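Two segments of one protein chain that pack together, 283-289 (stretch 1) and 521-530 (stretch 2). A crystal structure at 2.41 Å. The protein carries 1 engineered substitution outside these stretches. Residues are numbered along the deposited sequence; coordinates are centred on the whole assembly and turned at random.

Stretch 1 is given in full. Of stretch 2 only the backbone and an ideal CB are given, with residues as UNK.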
ATOM      1  N   ASP A 283      17.335   6.374 -24.099  1.00 95.30           N
ATOM      2  CA  ASP A 283      16.972   5.967 -25.462  1.00105.15           C
ATOM      3  C   ASP A 283      15.774   5.030 -25.445  1.00 98.97           C
ATOM      4  O   ASP A 283      15.397   4.498 -24.397  1.00 97.01           O
ATOM      5  CB  ASP A 283      18.157   5.240 -26.117  1.00112.06           C
ATOM      6  CG  ASP A 283      18.823   4.244 -25.160  1.00122.30           C
ATOM      7  OD1 ASP A 283      19.088   4.629 -23.986  1.00129.52           O
ATOM      8  OD2 ASP A 283      19.066   3.084 -25.553  1.00116.41           O
ATOM      9  N   ASP A 284      15.188   4.803 -26.607  1.00 95.89           N
ATOM     10  CA  ASP A 284      14.014   3.957 -26.689  1.00 99.31           C
ATOM     11  C   ASP A 284      14.268   2.539 -26.165  1.00101.51           C
ATOM     12  O   ASP A 284      13.360   1.890 -25.632  1.00 98.98           O
ATOM     13  CB  ASP A 284      13.490   3.913 -28.120  1.00106.17           C
ATOM     14  CG  ASP A 284      12.302   4.833 -28.335  1.00110.51           C
ATOM     15  OD1 ASP A 284      12.024   5.723 -27.489  1.00100.97           O
ATOM     16  OD2 ASP A 284      11.642   4.650 -29.376  1.00120.88           O
ATOM     17  N   TYR A 285      15.506   2.068 -26.320  1.00104.28           N
ATOM     18  CA  TYR A 285      15.908   0.763 -25.813  1.00100.78           C
ATOM     19  C   TYR A 285      15.765   0.771 -24.305  1.00 96.12           C
ATOM     20  O   TYR A 285      14.966   0.017 -23.750  1.00 96.04           O
ATOM     21  CB  TYR A 285      17.357   0.410 -26.190  1.00105.42           C
ATOM     22  CG  TYR A 285      17.641   0.203 -27.658  1.00107.02           C
ATOM     23  CD1 TYR A 285      16.818  -0.596 -28.448  1.00106.46           C
ATOM     24  CD2 TYR A 285      18.777   0.775 -28.251  1.00111.01           C
ATOM     25  CE1 TYR A 285      17.102  -0.794 -29.802  1.00116.08           C
ATOM     26  CE2 TYR A 285      19.074   0.582 -29.606  1.00110.67           C
ATOM     27  CZ  TYR A 285      18.230  -0.197 -30.379  1.00115.99           C
ATOM     28  OH  TYR A 285      18.513  -0.403 -31.716  1.00121.63           O
ATOM     29  N   LYS A 286      16.526   1.642 -23.656  1.00 91.38           N
ATOM     30  CA  LYS A 286      16.455   1.781 -22.220  1.00 90.68           C
ATOM     31  C   LYS A 286      15.019   1.842 -21.702  1.00 86.37           C
ATOM     32  O   LYS A 286      14.741   1.288 -20.650  1.00 84.74           O
ATOM     33  CB  LYS A 286      17.238   2.990 -21.750  1.00 92.60           C
ATOM     34  CG  LYS A 286      17.105   3.265 -20.262  1.00 98.47           C
ATOM     35  CD  LYS A 286      18.066   2.424 -19.436  1.00103.76           C
ATOM     36  CE  LYS A 286      19.400   3.129 -19.238  1.00102.80           C
ATOM     37  NZ  LYS A 286      19.222   4.295 -18.336  1.00106.60           N
ATOM     38  N   LYS A 287      14.119   2.475 -22.454  1.00 86.34           N
ATOM     39  CA  LYS A 287      12.708   2.570 -22.062  1.00 81.05           C
ATOM     40  C   LYS A 287      12.035   1.213 -22.149  1.00 79.58           C
ATOM     41  O   LYS A 287      11.232   0.839 -21.278  1.00 85.64           O
ATOM     42  CB  LYS A 287      11.939   3.571 -22.915  1.00 77.35           C
ATOM     43  CG  LYS A 287      12.181   4.993 -22.505  1.00 78.79           C
ATOM     44  CD  LYS A 287      11.288   5.923 -23.288  1.00 83.74           C
ATOM     45  CE  LYS A 287      11.643   7.360 -22.962  1.00 91.03           C
ATOM     46  NZ  LYS A 287      11.318   8.236 -24.113  1.00 91.31           N
ATOM     47  N   LEU A 288      12.345   0.464 -23.190  1.00 78.31           N
ATOM     48  CA  LEU A 288      11.734  -0.855 -23.294  1.00 76.13           C
ATOM     49  C   LEU A 288      12.262  -1.771 -22.193  1.00 68.91           C
ATOM     50  O   LEU A 288      11.515  -2.565 -21.644  1.00 69.48           O
ATOM     51  CB  LEU A 288      11.936  -1.459 -24.672  1.00 77.75           C
ATOM     52  CG  LEU A 288      10.749  -2.103 -25.385  1.00 75.28           C
ATOM     53  CD1 LEU A 288      11.274  -3.291 -26.173  1.00 77.32           C
ATOM     54  CD2 LEU A 288       9.616  -2.522 -24.475  1.00 75.12           C
ATOM     55  N   ALA A 289      13.526  -1.616 -21.831  1.00 65.65           N
ATOM     56  CA  ALA A 289      14.087  -2.319 -20.700  1.00 65.53           C
ATOM     57  C   ALA A 289      13.260  -2.065 -19.412  1.00 66.77           C
ATOM     58  O   ALA A 289      12.894  -3.006 -18.653  1.00 64.34           O
ATOM     59  CB  ALA A 289      15.527  -1.898 -20.527  1.00 64.94           C
ATOM     60  N   UNK A 521      24.504  -9.443 -28.646  1.00123.55           N
ATOM     61  CA  UNK A 521      24.379  -9.446 -30.103  1.00132.07           C
ATOM     62  C   UNK A 521      23.346  -8.423 -30.514  1.00128.89           C
ATOM     63  O   UNK A 521      22.154  -8.628 -30.324  1.00125.37           O
ATOM     64  CB  UNK A 521      24.001 -10.833 -30.626  1.00132.07           C
ATOM     65  N   UNK A 522      23.826  -7.314 -31.067  1.00132.63           N
ATOM     66  CA  UNK A 522      22.988  -6.254 -31.613  1.00129.86           C
ATOM     67  C   UNK A 522      21.853  -6.782 -32.500  1.00129.39           C
ATOM     68  O   UNK A 522      20.801  -6.154 -32.594  1.00132.76           O
ATOM     69  CB  UNK A 522      23.854  -5.280 -32.414  1.00129.86           C
ATOM     70  N   UNK A 523      22.074  -7.940 -33.123  1.00126.09           N
ATOM     71  CA  UNK A 523      21.135  -8.552 -34.080  1.00125.49           C
ATOM     72  C   UNK A 523      19.825  -9.048 -33.447  1.00119.67           C
ATOM     73  O   UNK A 523      18.727  -8.695 -33.895  1.00115.10           O
ATOM     74  CB  UNK A 523      21.822  -9.726 -34.780  1.00125.49           C
ATOM     75  N   UNK A 524      19.946  -9.894 -32.428  1.00117.17           N
ATOM     76  CA  UNK A 524      18.781 -10.380 -31.680  1.00115.42           C
ATOM     77  C   UNK A 524      17.976  -9.206 -31.032  1.00116.11           C
ATOM     78  O   UNK A 524      16.743  -9.134 -31.153  1.00115.74           O
ATOM     79  CB  UNK A 524      19.241 -11.362 -30.600  1.00115.42           C
ATOM     80  N   UNK A 525      18.686  -8.277 -30.392  1.00113.97           N
ATOM     81  CA  UNK A 525      18.093  -7.076 -29.803  1.00113.58           C
ATOM     82  C   UNK A 525      17.043  -6.363 -30.642  1.00116.74           C
ATOM     83  O   UNK A 525      16.019  -5.894 -30.104  1.00113.06           O
ATOM     84  CB  UNK A 525      19.211  -6.080 -29.488  1.00113.58           C
ATOM     85  N   UNK A 526      17.341  -6.233 -31.941  1.00115.29           N
ATOM     86  CA  UNK A 526      16.530  -5.433 -32.853  1.00116.01           C
ATOM     87  C   UNK A 526      15.257  -6.140 -33.307  1.00111.90           C
ATOM     88  O   UNK A 526      14.167  -5.549 -33.285  1.00113.43           O
ATOM     89  CB  UNK A 526      17.362  -5.050 -34.079  1.00116.01           C
ATOM     90  N   UNK A 527      15.400  -7.398 -33.706  1.00110.22           N
ATOM     91  CA  UNK A 527      14.259  -8.269 -33.979  1.00113.38           C
ATOM     92  C   UNK A 527      13.347  -8.298 -32.721  1.00111.33           C
ATOM     93  O   UNK A 527      12.149  -7.985 -32.784  1.00113.02           O
ATOM     94  CB  UNK A 527      14.729  -9.675 -34.356  1.00113.38           C
ATOM     95  N   UNK A 528      13.923  -8.628 -31.572  1.00106.21           N
ATOM     96  CA  UNK A 528      13.149  -8.626 -30.331  1.00103.89           C
ATOM     97  C   UNK A 528      12.437  -7.285 -30.098  1.00101.37           C
ATOM     98  O   UNK A 528      11.231  -7.252 -29.853  1.00103.31           O
ATOM     99  CB  UNK A 528      14.065  -8.941 -29.147  1.00103.89           C
ATOM    100  N   UNK A 529      13.156  -6.181 -30.210  1.00 96.78           N
ATOM    101  CA  UNK A 529      12.484  -4.904 -30.110  1.00 95.42           C
ATOM    102  C   UNK A 529      11.303  -4.781 -31.099  1.00 97.74           C
ATOM    103  O   UNK A 529      10.204  -4.387 -30.705  1.00 94.87           O
ATOM    104  CB  UNK A 529      13.493  -3.779 -30.351  1.00 95.42           C
ATOM    105  N   UNK A 530      11.509  -5.141 -32.365  1.00 99.49           N
ATOM    106  CA  UNK A 530      10.433  -4.977 -33.350  1.00104.29           C
ATOM    107  C   UNK A 530       9.149  -5.765 -33.085  1.00105.69           C
ATOM    108  O   UNK A 530       8.048  -5.191 -33.102  1.00107.55           O
ATOM    109  CB  UNK A 530      10.965  -5.378 -34.727  1.00104.29           C
TER

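Stretch 2 runs as a helix from 522 onward, its axis passing 11.8 Å from that of helix 284-289 at 68°. The axes are well separated, and stretch 1 reaches across chiefly with the ring of Tyr 285.

Position 521 precedes the first helical turn, with phi/psi of -82/106. Nothing of stretch 1 lies within 5.5 Å of its ideal CB, so the choice is free on this side; the N-cap location would favour Asp, Asn, Ser or Thr. It is Asp 521, although its side chain makes no capping bond.

At 522 CA-to-CB points sideways and the CB has no neighbour in stretch 1. A short side chain would stay clear, whereas a long polar one could extend toward the Tyr 285 hydroxyl. The residue is Gln 522; with chi1 t and chi2 p its end approaches, leaving OE1 4.1 Å from Tyr 285 OH, a loose contact.

Positions 523 and 524 are out of reach of stretch 1, which sets no preference there. They are Ala 523 and Lys 524.

At 525 CA-to-CB points toward stretch 1, but the CB finds nothing within 5.5 Å. A medium-sized aliphatic group would suit this direction without having to touch the Tyr 285 ring. It is Leu 525, which stays short of contact, its CD1 5.5 Å from Tyr 285 CE1.

Position 526 lies one turn after 522. Its CB points sideways, 5.3 Å from Tyr 285 OH, so a short polar side chain such as Asp, Asn or Ser could approach the hydroxyl. It is Asp 526, whose chi1 of -84° (m) brings OD2 to 3.1 Å from Tyr 285 OH.

At 527 and 528 neither ideal CB has an atom of stretch 1 within 5.5 Å, so many polar or apolar side chains would do. Gln 527 is out of reach; the end of Leu 528 leads away.

Position 529 is the centre of the contact. Its CA is 7.9 Å from Tyr 285 CA, and its CB, pointing toward stretch 1, lies 4.7 Å from Tyr 285 CE1 and 4.8 Å from Leu 288 CD1. These carbons suit an aliphatic stem, while the nearby carboxylate of Asp 284 favours a positive end: Lys or Arg, with Leu or Met also plausible. It is Lys 529. Its first three chi angles are t, extending the chain so that CD meets Tyr 285 CE1 at 3.4 Å, CG lies 4.2 Å from Leu 288 CD1, and CE 4.2 Å from Asp 284 CB. NZ stays 4.5 Å from Asp 284 OD2, beyond a salt bridge, and is hydrogen-bonded elsewhere in the structure.

At 530 CA-to-CB points away, so stretch 1 sets no preference; Asn 530 makes no contact.

Stretch 2 521-530: DQAKLDQLKN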
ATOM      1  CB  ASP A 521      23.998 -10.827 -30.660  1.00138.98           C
ATOM      2  CG  ASP A 521      25.115 -11.462 -31.498  1.00152.66           C
ATOM      3  OD1 ASP A 521      24.821 -12.031 -32.580  1.00153.15           O
ATOM      4  OD2 ASP A 521      26.293 -11.398 -31.085  1.00162.18           O
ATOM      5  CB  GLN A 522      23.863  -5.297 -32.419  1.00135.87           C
ATOM      6  CG  GLN A 522      23.175  -4.011 -32.827  1.00134.97           C
ATOM      7  CD  GLN A 522      22.900  -3.124 -31.647  1.00136.12           C
ATOM      8  OE1 GLN A 522      21.745  -2.839 -31.322  1.00136.42           O
ATOM      9  NE2 GLN A 522      23.962  -2.693 -30.980  1.00136.32           N
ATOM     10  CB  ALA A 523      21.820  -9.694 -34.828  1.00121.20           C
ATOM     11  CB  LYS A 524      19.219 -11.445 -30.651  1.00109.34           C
ATOM     12  CG  LYS A 524      18.148 -12.482 -30.304  1.00104.54           C
ATOM     13  CD  LYS A 524      18.726 -13.722 -29.623  1.00105.92           C
ATOM     14  CE  LYS A 524      18.877 -14.909 -30.598  1.00113.53           C
ATOM     15  NZ  LYS A 524      19.865 -14.723 -31.713  1.00110.46           N
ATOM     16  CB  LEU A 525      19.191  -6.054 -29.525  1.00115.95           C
ATOM     17  CG  LEU A 525      19.694  -5.877 -28.103  1.00116.96           C
ATOM     18  CD1 LEU A 525      20.614  -4.667 -28.092  1.00123.86           C
ATOM     19  CD2 LEU A 525      18.552  -5.701 -27.106  1.00108.15           C
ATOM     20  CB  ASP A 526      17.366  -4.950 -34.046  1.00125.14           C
ATOM     21  CG  ASP A 526      18.144  -3.666 -33.737  1.00126.17           C
ATOM     22  OD1 ASP A 526      18.509  -2.952 -34.694  1.00124.81           O
ATOM     23  OD2 ASP A 526      18.387  -3.369 -32.544  1.00121.34           O
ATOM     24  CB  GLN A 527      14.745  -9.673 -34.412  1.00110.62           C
ATOM     25  CG  GLN A 527      13.800 -10.818 -34.070  1.00110.71           C
ATOM     26  CD  GLN A 527      14.498 -11.995 -33.387  1.00110.90           C
ATOM     27  OE1 GLN A 527      14.516 -12.110 -32.144  1.00 98.66           O
ATOM     28  NE2 GLN A 527      15.078 -12.884 -34.203  1.00114.90           N
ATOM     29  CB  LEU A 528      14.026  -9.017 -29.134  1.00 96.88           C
ATOM     30  CG  LEU A 528      14.535 -10.469 -29.129  1.00 93.00           C
ATOM     31  CD1 LEU A 528      15.623 -10.676 -28.079  1.00 88.37           C
ATOM     32  CD2 LEU A 528      13.400 -11.464 -28.949  1.00 88.88           C
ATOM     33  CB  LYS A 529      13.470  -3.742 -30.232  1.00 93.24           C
ATOM     34  CG  LYS A 529      12.804  -2.387 -30.022  1.00 94.08           C
ATOM     35  CD  LYS A 529      13.777  -1.217 -30.063  1.00 93.35           C
ATOM     36  CE  LYS A 529      13.084   0.080 -29.706  1.00 90.41           C
ATOM     37  NZ  LYS A 529      12.172   0.416 -30.829  1.00 91.54           N
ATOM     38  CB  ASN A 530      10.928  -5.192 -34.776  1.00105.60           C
ATOM     39  CG  ASN A 530      11.226  -3.887 -35.478  1.00105.41           C
ATOM     40  OD1 ASN A 530      11.254  -2.826 -34.850  1.00100.00           O
ATOM     41  ND2 ASN A 530      11.440  -3.953 -36.788  1.00108.95           N
TER
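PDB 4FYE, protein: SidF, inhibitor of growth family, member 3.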